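Local coordinates for endo-1,3-beta-glucanase, family GH16 (Zobellia galactanivorans, PDB 4BPZ), which probably hydrolyses internal beta-1,3 linkages of glucans such as algal laminarin, as the family GH16 domain of a longer protein, at residues 117-122 with 130-135; 141-146 with 216-221; 158-163 with 208-213. The protein carries 1 engineered substitution. One frame throughout, in Å; residues are numbered along the deposited sequence. Where two conformers were deposited one is given.

Interaction 1: residues 117-122 with 130-135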
loop_
_atom_site.group_PDB
_atom_site.type_symbol
_atom_site.label_atom_id
_atom_site.label_comp_id
_atom_site.label_asym_id
_atom_site.label_seq_id
_atom_site.Cartn_x
_atom_site.Cartn_y
_atom_site.Cartn_z
ATOM N N LEU A 117 6.177 4.696 0.665
ATOM C CA LEU A 117 6.655 5.971 0.146
ATOM C C LEU A 117 7.820 6.408 1.029
ATOM O O LEU A 117 7.783 6.241 2.265
ATOM C CB LEU A 117 5.581 7.052 0.172
ATOM C CG LEU A 117 4.527 7.024 -0.931
ATOM C CD1 LEU A 117 3.350 7.890 -0.654
ATOM C CD2 LEU A 117 5.218 7.340 -2.256
ATOM N N GLY A 118 8.789 7.093 0.420
ATOM C CA GLY A 118 9.753 7.793 1.220
ATOM C C GLY A 118 9.081 8.762 2.156
ATOM O O GLY A 118 8.138 9.467 1.792
ATOM N N ALA A 119 9.616 8.794 3.410
ATOM C CA ALA A 119 9.019 9.669 4.414
ATOM C C ALA A 119 9.234 11.153 4.110
ATOM O O ALA A 119 8.565 11.977 4.782
ATOM C CB ALA A 119 9.485 9.339 5.825
ATOM N N ASN A 120 10.109 11.492 3.155
ATOM C CA ASN A 120 10.221 12.872 2.641
ATOM C C ASN A 120 9.269 13.119 1.534
ATOM O O ASN A 120 9.367 14.210 0.889
ATOM C CB ASN A 120 11.683 13.118 2.153
ATOM C CG ASN A 120 12.160 12.192 1.083
ATOM O OD1 ASN A 120 11.430 11.254 0.636
ATOM N ND2 ASN A 120 13.331 12.463 0.546
ATOM N N SER A 121 8.222 12.305 1.318
ATOM C CA SER A 121 7.266 12.565 0.248
ATOM C C SER A 121 6.519 13.862 0.387
ATOM O O SER A 121 6.121 14.477 -0.617
ATOM C CB SER A 121 6.244 11.408 0.126
ATOM O OG SER A 121 5.351 11.490 1.242
ATOM N N ASN A 122 6.198 14.222 1.611
ATOM C CA ASN A 122 5.341 15.340 1.872
ATOM C C ASN A 122 4.027 15.238 1.147
ATOM O O ASN A 122 3.427 16.241 0.762
ATOM C CB ASN A 122 6.074 16.701 1.663
ATOM C CG ASN A 122 5.272 17.901 2.144
ATOM O OD1 ASN A 122 4.584 17.820 3.182
ATOM N ND2 ASN A 122 5.444 19.037 1.462
ATOM N N GLU A 130 6.806 17.748 6.200
ATOM C CA GLU A 130 8.169 18.097 5.737
ATOM C C GLU A 130 9.213 17.726 6.809
ATOM O O GLU A 130 10.345 18.222 6.756
ATOM C CB GLU A 130 8.294 19.595 5.359
ATOM C CG GLU A 130 7.354 19.934 4.250
ATOM C CD GLU A 130 7.462 21.380 3.724
ATOM O OE1 GLU A 130 8.477 21.716 3.080
ATOM O OE2 GLU A 130 6.506 22.127 4.023
ATOM N N GLN A 131 8.889 16.818 7.697
ATOM C CA GLN A 131 9.923 16.450 8.744
ATOM C C GLN A 131 11.233 16.011 8.159
ATOM O O GLN A 131 12.266 16.343 8.744
ATOM C CB GLN A 131 9.359 15.291 9.596
ATOM C CG GLN A 131 8.258 15.728 10.560
ATOM C CD GLN A 131 7.705 14.523 11.333
ATOM O OE1 GLN A 131 8.425 13.571 11.529
ATOM N NE2 GLN A 131 6.484 14.554 11.661
ATOM N N TYR A 132 11.230 15.157 7.124
ATOM C CA TYR A 132 12.405 14.550 6.583
ATOM C C TYR A 132 12.907 15.283 5.369
ATOM O O TYR A 132 14.047 15.006 4.921
ATOM C CB TYR A 132 12.143 13.094 6.180
ATOM C CG TYR A 132 11.896 12.205 7.378
ATOM C CD1 TYR A 132 12.884 11.647 8.154
ATOM C CD2 TYR A 132 10.574 11.976 7.802
ATOM C CE1 TYR A 132 12.505 10.794 9.269
ATOM C CE2 TYR A 132 10.268 11.214 8.889
ATOM C CZ TYR A 132 11.216 10.656 9.602
ATOM O OH TYR A 132 10.851 9.959 10.758
ATOM N N GLY A 133 12.100 16.112 4.755
ATOM C CA GLY A 133 12.407 16.751 3.481
ATOM C C GLY A 133 11.111 17.074 2.762
ATOM O O GLY A 133 9.985 17.129 3.315
ATOM N N ASN A 134 11.256 17.311 1.446
ATOM C CA ASN A 134 10.140 17.648 0.566
ATOM C C ASN A 134 10.487 17.236 -0.798
ATOM O O ASN A 134 10.791 18.082 -1.642
ATOM C CB ASN A 134 9.887 19.188 0.674
ATOM C CG ASN A 134 8.643 19.625 -0.007
ATOM O OD1 ASN A 134 7.746 18.856 -0.310
ATOM N ND2 ASN A 134 8.576 20.896 -0.288
ATOM N N ALA A 135 10.406 15.950 -1.051
ATOM C CA ALA A 135 10.835 15.325 -2.306
ATOM C C ALA A 135 9.599 14.749 -2.980
ATOM O O ALA A 135 9.195 13.614 -2.729
ATOM C CB ALA A 135 11.853 14.209 -2.052
HETATM O O HOH W 1 9.135 14.610 5.417
HETATM O O HOH W 2 6.637 16.931 -2.031
#
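Asn-120 and Asn-122 meet the loop 130-135 just past the end of strand 110-118, where a type I beta turn from Gly-118 to Ser-121 leads the chain out of the GH16 beta-sandwich. The turn is closed by Ser-121 N bonding to Gly-118 O. Across the contact, Ala-135 N gives an almost linear hydrogen bond to Asn-120 O (2.8 Å, 177°). Beside it the Asn-120 amide lies against the Ala-135 methyl; Asn-120 ND2 is 3.5 Å from Ala-135 CB.

The Asn-122 side chain can be followed outward. Asn-122 CB lies 3.4 Å from Asn-134 OD1. CG stands anti to the backbone N (chi1 -171°), and CG and OD1 pack against Glu-130 CG. At the tip, Asn-122 ND2 donates to Asn-134 OD1 over 2.9 Å. The acceptor lies close to the Asn-122 amide plane, but the donor sits well above the carbonyl plane of Asn-134.

Elsewhere in the contact, Ala-119 CB touches Tyr-132 CD2 at 3.5 Å. The Ser-121 CB points away from this loop; its OG bonds to Tyr-223 OH and Glu-123 N. Two waters join the segments. One links Ala-119 O to Tyr-132 N; the other donates to both Ser-121 O (2.9 Å) and Asn-134 OD1 (2.8 Å).

Interaction 2: residues 141-146 with 216-221. Engineered in segment 141-146: Ser-142 (natural residue Glu). With GLC (alpha-D-glucopyranose), chain C.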
loop_
_atom_site.group_PDB
_atom_site.type_symbol
_atom_site.label_atom_id
_atom_site.label_comp_id
_atom_site.label_asym_id
_atom_site.label_seq_id
_atom_site.Cartn_x
_atom_site.Cartn_y
_atom_site.Cartn_z
ATOM N N GLY A 141 10.854 8.131 -3.723
ATOM C CA GLY A 141 10.900 6.705 -3.869
ATOM C C GLY A 141 9.618 6.018 -3.418
ATOM O O GLY A 141 8.894 6.489 -2.505
ATOM N N SER A 142 9.398 4.858 -4.004
ATOM C CA SER A 142 8.358 3.992 -3.543
ATOM C C SER A 142 8.614 2.566 -3.922
ATOM O O SER A 142 9.248 2.281 -4.956
ATOM C CB SER A 142 7.255 4.445 -4.376
ATOM O OG SER A 142 6.084 3.692 -4.077
ATOM N N ILE A 143 8.200 1.664 -3.033
ATOM C CA ILE A 143 8.267 0.242 -3.237
ATOM C C ILE A 143 6.876 -0.360 -3.198
ATOM O O ILE A 143 6.135 -0.181 -2.210
ATOM C CB ILE A 143 9.059 -0.411 -2.161
ATOM C CG1 ILE A 143 10.460 0.221 -2.041
ATOM C CG2 ILE A 143 9.202 -1.959 -2.357
ATOM C CD1 ILE A 143 11.273 -0.215 -0.862
ATOM N N ASP A 144 6.492 -1.074 -4.256
ATOM C CA ASP A 144 5.234 -1.845 -4.193
ATOM C C ASP A 144 5.655 -3.158 -3.608
ATOM O O ASP A 144 6.651 -3.767 -4.095
ATOM C CB ASP A 144 4.489 -1.830 -5.611
ATOM C CG ASP A 144 4.096 -0.355 -5.927
ATOM O OD1 ASP A 144 2.863 0.005 -5.315
ATOM O OD2 ASP A 144 4.354 0.179 -6.930
ATOM N N ILE A 145 5.047 -3.592 -2.520
ATOM C CA ILE A 145 5.160 -4.968 -2.024
ATOM C C ILE A 145 4.085 -5.838 -2.658
ATOM O O ILE A 145 4.342 -6.987 -2.998
ATOM C CB ILE A 145 5.092 -4.958 -0.506
ATOM C CG1 ILE A 145 6.179 -4.027 0.058
ATOM C CG2 ILE A 145 5.205 -6.394 0.002
ATOM C CD1 ILE A 145 6.136 -3.911 1.572
ATOM N N LEU A 146 2.890 -5.305 -2.849
ATOM C CA LEU A 146 1.823 -6.032 -3.529
ATOM C C LEU A 146 0.939 -5.031 -4.184
ATOM O O LEU A 146 0.515 -4.024 -3.579
ATOM C CB LEU A 146 0.997 -6.784 -2.444
ATOM C CG LEU A 146 -0.289 -7.532 -2.868
ATOM C CD1 LEU A 146 -1.493 -6.664 -2.940
ATOM C CD2 LEU A 146 -0.018 -8.442 -4.115
ATOM N N THR A 216 19.771 6.040 -5.359
ATOM C CA THR A 216 18.314 5.782 -5.295
ATOM C C THR A 216 17.758 6.414 -3.987
ATOM O O THR A 216 18.504 6.573 -3.077
ATOM C CB THR A 216 17.991 4.221 -4.991
ATOM O OG1 THR A 216 18.205 3.872 -3.591
ATOM C CG2 THR A 216 18.611 3.306 -5.817
ATOM N N PRO A 217 16.468 6.676 -3.884
ATOM C CA PRO A 217 15.870 7.132 -2.617
ATOM C C PRO A 217 15.534 6.008 -1.646
ATOM O O PRO A 217 14.623 6.216 -0.672
ATOM C CB PRO A 217 14.638 7.902 -3.092
ATOM C CG PRO A 217 14.300 7.229 -4.413
ATOM C CD PRO A 217 15.563 6.790 -5.051
ATOM N N TYR A 218 16.271 4.942 -1.652
ATOM C CA TYR A 218 15.987 3.755 -0.849
ATOM C C TYR A 218 17.021 3.561 0.252
ATOM O O TYR A 218 17.354 2.465 0.648
ATOM C CB TYR A 218 15.881 2.501 -1.705
ATOM C CG TYR A 218 14.807 2.611 -2.795
ATOM C CD1 TYR A 218 13.481 2.722 -2.448
ATOM C CD2 TYR A 218 15.115 2.596 -4.135
ATOM C CE1 TYR A 218 12.485 2.777 -3.416
ATOM C CE2 TYR A 218 14.141 2.662 -5.091
ATOM C CZ TYR A 218 12.834 2.745 -4.773
ATOM O OH TYR A 218 11.847 2.738 -5.741
ATOM N N ASN A 219 17.549 4.699 0.789
ATOM C CA ASN A 219 18.534 4.666 1.909
ATOM C C ASN A 219 18.142 5.635 2.986
ATOM O O ASN A 219 18.981 6.030 3.823
ATOM C CB ASN A 219 19.964 4.920 1.396
ATOM C CG ASN A 219 20.342 3.817 0.407
ATOM O OD1 ASN A 219 20.606 2.664 0.746
ATOM N ND2 ASN A 219 20.258 4.220 -0.852
ATOM N N ALA A 220 16.877 6.031 3.018
ATOM C CA ALA A 220 16.336 6.960 3.969
ATOM C C ALA A 220 14.945 6.413 4.373
ATOM O O ALA A 220 14.426 5.504 3.724
ATOM C CB ALA A 220 16.237 8.343 3.370
ATOM N N PRO A 221 14.275 7.004 5.346
ATOM C CA PRO A 221 13.077 6.309 5.889
ATOM C C PRO A 221 11.949 6.251 4.916
ATOM O O PRO A 221 11.701 7.230 4.185
ATOM C CB PRO A 221 12.694 7.150 7.116
ATOM C CG PRO A 221 14.087 7.669 7.633
ATOM C CD PRO A 221 14.739 8.086 6.274
HETATM C C1 GLC C . 2.318 2.441 -7.119
HETATM C C2 GLC C . 1.923 3.709 -7.949
HETATM C C3 GLC C . 1.027 4.570 -7.048
HETATM C C4 GLC C . -0.123 3.799 -6.565
HETATM C C5 GLC C . 0.477 2.732 -5.682
HETATM C C6 GLC C . -0.543 1.812 -5.051
HETATM O O1 GLC C . 3.327 2.695 -6.165
HETATM O O2 GLC C . 3.121 4.344 -8.319
HETATM O O3 GLC C . 0.562 5.751 -7.827
HETATM O O4 GLC C . -1.022 4.655 -5.834
HETATM O O5 GLC C . 1.312 1.893 -6.512
HETATM O O6 GLC C . -1.318 1.123 -6.026
#
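Tyr-218 reaches from a loop to a strand of the glycan-binding cleft and gives its hydroxyl proton to a backbone carbonyl, Ser-142 O, at 2.8 Å from Tyr-218 OH. The OH sits above the carbonyl plane, 41° out of it. The ring meets this oxygen at its edge. Tyr-218 CE1 also touches Ile-143 CG1 at 3.5 Å. A phenylalanine in place of Tyr-218 would keep the ring but would probably leave the buried Ser-142 O without this donor.

Gly-141 packs its CA against Pro-217 CG at 3.5 Å. A side chain would collide here, since a CB on Gly-141 would lie 2.8 Å from Pro-217 CG. The loop is shaped by an ST turn, in which Tyr-218 N bonds to Thr-216 OG1.

Ser-142 is an engineered replacement for glutamate. In the conformer given here, its OG bonds to Thr-116 O. GLC O1 approaches Asp-144 OD2, a bond that is somewhat doubtful because Asp-144 has two conformers. Ile-145 and Leu-146 both face Ile-114 in a classic beta bulge. With the natural glutamate, Asp-144 and Glu-147, the sequence, broken by this bulge, matches the ExDxxE signature that in GH16 laminarinases generally holds the catalytic residues.

Interaction 3: residues 158-163 with 208-213. With GLC (alpha-D-glucopyranose), chain C.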
loop_
_atom_site.group_PDB
_atom_site.type_symbol
_atom_site.label_atom_id
_atom_site.label_comp_id
_atom_site.label_asym_id
_atom_site.label_seq_id
_atom_site.Cartn_x
_atom_site.Cartn_y
_atom_site.Cartn_z
ATOM N N ALA A 158 4.799 -6.574 -8.220
ATOM C CA ALA A 158 5.799 -5.905 -7.299
ATOM C C ALA A 158 6.421 -4.906 -8.237
ATOM O O ALA A 158 6.808 -5.180 -9.297
ATOM C CB ALA A 158 6.904 -6.899 -6.857
ATOM N N HIS A 159 6.584 -3.678 -7.825
ATOM C CA HIS A 159 7.104 -2.616 -8.687
ATOM C C HIS A 159 7.665 -1.367 -8.030
ATOM O O HIS A 159 7.051 -0.822 -7.160
ATOM C CB HIS A 159 5.952 -2.019 -9.326
ATOM C CG HIS A 159 6.138 -1.872 -10.726
ATOM N ND1 HIS A 159 6.531 -0.755 -11.370
ATOM C CD2 HIS A 159 5.936 -2.834 -11.692
ATOM C CE1 HIS A 159 6.544 -1.040 -12.717
ATOM N NE2 HIS A 159 6.156 -2.258 -12.897
ATOM N N PHE A 160 8.791 -0.911 -8.462
ATOM C CA PHE A 160 9.523 0.193 -7.890
ATOM C C PHE A 160 9.335 1.429 -8.721
ATOM O O PHE A 160 9.364 1.327 -9.966
ATOM C CB PHE A 160 11.039 -0.197 -7.819
ATOM C CG PHE A 160 11.327 -1.374 -6.960
ATOM C CD1 PHE A 160 11.212 -2.691 -7.393
ATOM C CD2 PHE A 160 11.696 -1.161 -5.586
ATOM C CE1 PHE A 160 11.454 -3.761 -6.535
ATOM C CE2 PHE A 160 11.950 -2.220 -4.773
ATOM C CZ PHE A 160 11.830 -3.529 -5.210
ATOM N N HIS A 161 9.200 2.548 -8.067
ATOM C CA HIS A 161 9.040 3.857 -8.755
ATOM C C HIS A 161 9.957 4.845 -8.094
ATOM O O HIS A 161 9.859 5.032 -6.849
ATOM C CB HIS A 161 7.613 4.375 -8.670
ATOM C CG HIS A 161 6.550 3.470 -9.196
ATOM N ND1 HIS A 161 6.021 2.363 -8.552
ATOM C CD2 HIS A 161 6.012 3.447 -10.447
ATOM C CE1 HIS A 161 5.121 1.779 -9.365
ATOM N NE2 HIS A 161 5.110 2.434 -10.482
ATOM N N TRP A 162 10.842 5.497 -8.854
ATOM C CA TRP A 162 11.771 6.420 -8.244
ATOM C C TRP A 162 12.377 7.282 -9.290
ATOM O O TRP A 162 12.257 7.028 -10.505
ATOM C CB TRP A 162 12.862 5.731 -7.455
ATOM C CG TRP A 162 13.950 5.107 -8.245
ATOM C CD1 TRP A 162 15.244 5.664 -8.425
ATOM C CD2 TRP A 162 13.952 3.840 -8.957
ATOM N NE1 TRP A 162 15.997 4.789 -9.123
ATOM C CE2 TRP A 162 15.304 3.646 -9.456
ATOM C CE3 TRP A 162 12.998 2.870 -9.179
ATOM C CZ2 TRP A 162 15.658 2.575 -10.273
ATOM C CZ3 TRP A 162 13.319 1.762 -9.961
ATOM C CH2 TRP A 162 14.662 1.656 -10.557
ATOM N N SER A 163 12.973 8.385 -8.901
ATOM C CA SER A 163 13.925 9.085 -9.769
ATOM C C SER A 163 15.279 9.046 -9.105
ATOM O O SER A 163 15.371 9.051 -7.872
ATOM C CB SER A 163 13.498 10.503 -10.137
ATOM O OG SER A 163 13.202 11.291 -9.020
ATOM N N TYR A 208 10.435 -9.695 -7.528
ATOM C CA TYR A 208 11.442 -8.832 -8.160
ATOM C C TYR A 208 12.516 -8.502 -7.109
ATOM O O TYR A 208 12.200 -8.338 -5.926
ATOM C CB TYR A 208 10.820 -7.519 -8.701
ATOM C CG TYR A 208 11.647 -6.876 -9.780
ATOM C CD1 TYR A 208 11.567 -7.318 -11.101
ATOM C CD2 TYR A 208 12.543 -5.842 -9.498
ATOM C CE1 TYR A 208 12.360 -6.759 -12.091
ATOM C CE2 TYR A 208 13.343 -5.235 -10.470
ATOM C CZ TYR A 208 13.218 -5.696 -11.817
ATOM O OH TYR A 208 13.927 -5.118 -12.800
ATOM N N GLU A 209 13.738 -8.353 -7.565
ATOM C CA GLU A 209 14.825 -7.787 -6.795
ATOM C C GLU A 209 15.491 -6.694 -7.542
ATOM O O GLU A 209 15.947 -6.897 -8.678
ATOM C CB GLU A 209 15.837 -8.908 -6.447
ATOM C CG GLU A 209 17.134 -8.397 -5.856
ATOM C CD GLU A 209 18.049 -9.489 -5.436
ATOM O OE1 GLU A 209 17.666 -10.670 -5.395
ATOM O OE2 GLU A 209 19.219 -9.187 -5.085
ATOM N N LEU A 210 15.634 -5.558 -6.881
ATOM C CA LEU A 210 16.288 -4.374 -7.408
ATOM C C LEU A 210 17.506 -4.071 -6.616
ATOM O O LEU A 210 17.435 -3.964 -5.376
ATOM C CB LEU A 210 15.318 -3.187 -7.341
ATOM C CG LEU A 210 15.931 -1.855 -7.844
ATOM C CD1 LEU A 210 16.401 -1.912 -9.323
ATOM C CD2 LEU A 210 14.904 -0.751 -7.651
ATOM N N LYS A 211 18.650 -3.985 -7.259
ATOM C CA LYS A 211 19.879 -3.556 -6.606
ATOM C C LYS A 211 19.742 -2.162 -6.037
ATOM O O LYS A 211 19.218 -1.270 -6.685
ATOM C CB LYS A 211 21.008 -3.628 -7.654
ATOM C CG LYS A 211 22.328 -3.211 -7.104
ATOM C CD LYS A 211 23.374 -3.292 -8.221
ATOM C CE LYS A 211 24.700 -2.802 -7.738
ATOM N NZ LYS A 211 25.208 -3.694 -6.650
ATOM N N ASN A 212 20.197 -1.978 -4.798
ATOM C CA ASN A 212 20.208 -0.659 -4.186
ATOM C C ASN A 212 21.500 0.095 -4.441
ATOM O O ASN A 212 22.508 -0.518 -4.793
ATOM C CB ASN A 212 19.937 -0.824 -2.664
ATOM C CG ASN A 212 19.403 0.441 -1.999
ATOM O OD1 ASN A 212 19.084 0.365 -0.748
ATOM N ND2 ASN A 212 19.203 1.480 -2.675
ATOM N N SER A 213 21.485 1.404 -4.351
ATOM C CA SER A 213 22.684 2.197 -4.487
ATOM C C SER A 213 22.340 3.534 -3.815
ATOM O O SER A 213 21.178 3.975 -3.692
ATOM C CB SER A 213 23.109 2.436 -5.965
ATOM O OG SER A 213 22.362 3.466 -6.557
HETATM C C1 GLC C . 2.318 2.441 -7.119
HETATM C C2 GLC C . 1.923 3.709 -7.949
HETATM C C3 GLC C . 1.027 4.570 -7.048
HETATM C C4 GLC C . -0.123 3.799 -6.565
HETATM C C5 GLC C . 0.477 2.732 -5.682
HETATM C C6 GLC C . -0.543 1.812 -5.051
HETATM O O1 GLC C . 3.327 2.695 -6.165
HETATM O O2 GLC C . 3.121 4.344 -8.319
HETATM O O3 GLC C . 0.562 5.751 -7.827
HETATM O O4 GLC C . -1.022 4.655 -5.834
HETATM O O5 GLC C . 1.312 1.893 -6.512
HETATM O O6 GLC C . -1.318 1.123 -6.026
#
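Leu-210 and Phe-160 bury the largest areas in this contact, and Tyr-208 comes next. They belong to two strands, 155-163 and 205-211, that face each other from the two layers of the GH16 jelly-roll sandwich. The short segments run roughly parallel, 25° apart, with their axes 7.8 Å from each other at closest approach. No hydrogen bond joins them. Side chains alone make the contact.

Leu-210 lies over one face of the Phe-160 ring. Leu-210 CB sits above the ring centre, 4.0 Å from the Phe-160 centroid and close to the ring normal, a CH-pi contact. The two side chains run antiparallel past one another. Leu-210 CD2 lies over the same ring, 3.7 Å from Phe-160 CG.

The same methyl meets Trp-162, where the tips of the two side chains come together. Leu-210 CD2 lies over the face of the six-membered ring, 4.1 Å from its centroid, and touches Trp-162 CZ3 at 3.8 Å. One leucine branch is therefore held by two aromatic faces.

Tyr-208 meets the CD1-CE1 side of the Phe-160 ring, which Leu-210 CB also approaches. Tyr-208 CD2 comes within 3.8 Å of Phe-160 CE1, and the two side chains cross at a slant. Ala-158 CB and Tyr-208 CB are farther apart, at 4.4 Å.

Phe-160 also touches Met-198 and Tyr-218, and Trp-162 NE1 bonds to Asp-164. His-161, between Phe-160 and Trp-162, belongs to the glycan pocket instead. GLC O2 stands over the centre of the His-161 imidazole, 3.3 Å above the plane.

The chemistry across the contact is wholly apolar. The layers meet here through apolar and CH-pi contacts alone, while the same inner strand offers a polar side chain to the sugar.

Interactions 1 and 2 follow each other along the chain, and interaction 3 is nested within the loop that interaction 2 closes. Strand 142-144 lies between strands 110-118 and 155-163 in the sheet. Probable hydrogen bonds link them: Gly-118 N to Gly-141 O (3.0 Å) and Ser-142 N to His-161 O (2.9 Å). Ala-119 N also probably bonds to Pro-221 O, at 2.7 Å. Interactions 2 and 3 have centres only 7 Å apart, and both approach GLC, through His-161 and, in the given conformer, Asp-144. Trp-162 and Tyr-218 stack edge-to-face between them. Interaction 1 is more peripheral, its centre about 18 Å from that of interaction 3. Even so, the Ser-121 side chain is about 7 Å from a bound beta-D-glucopyranose.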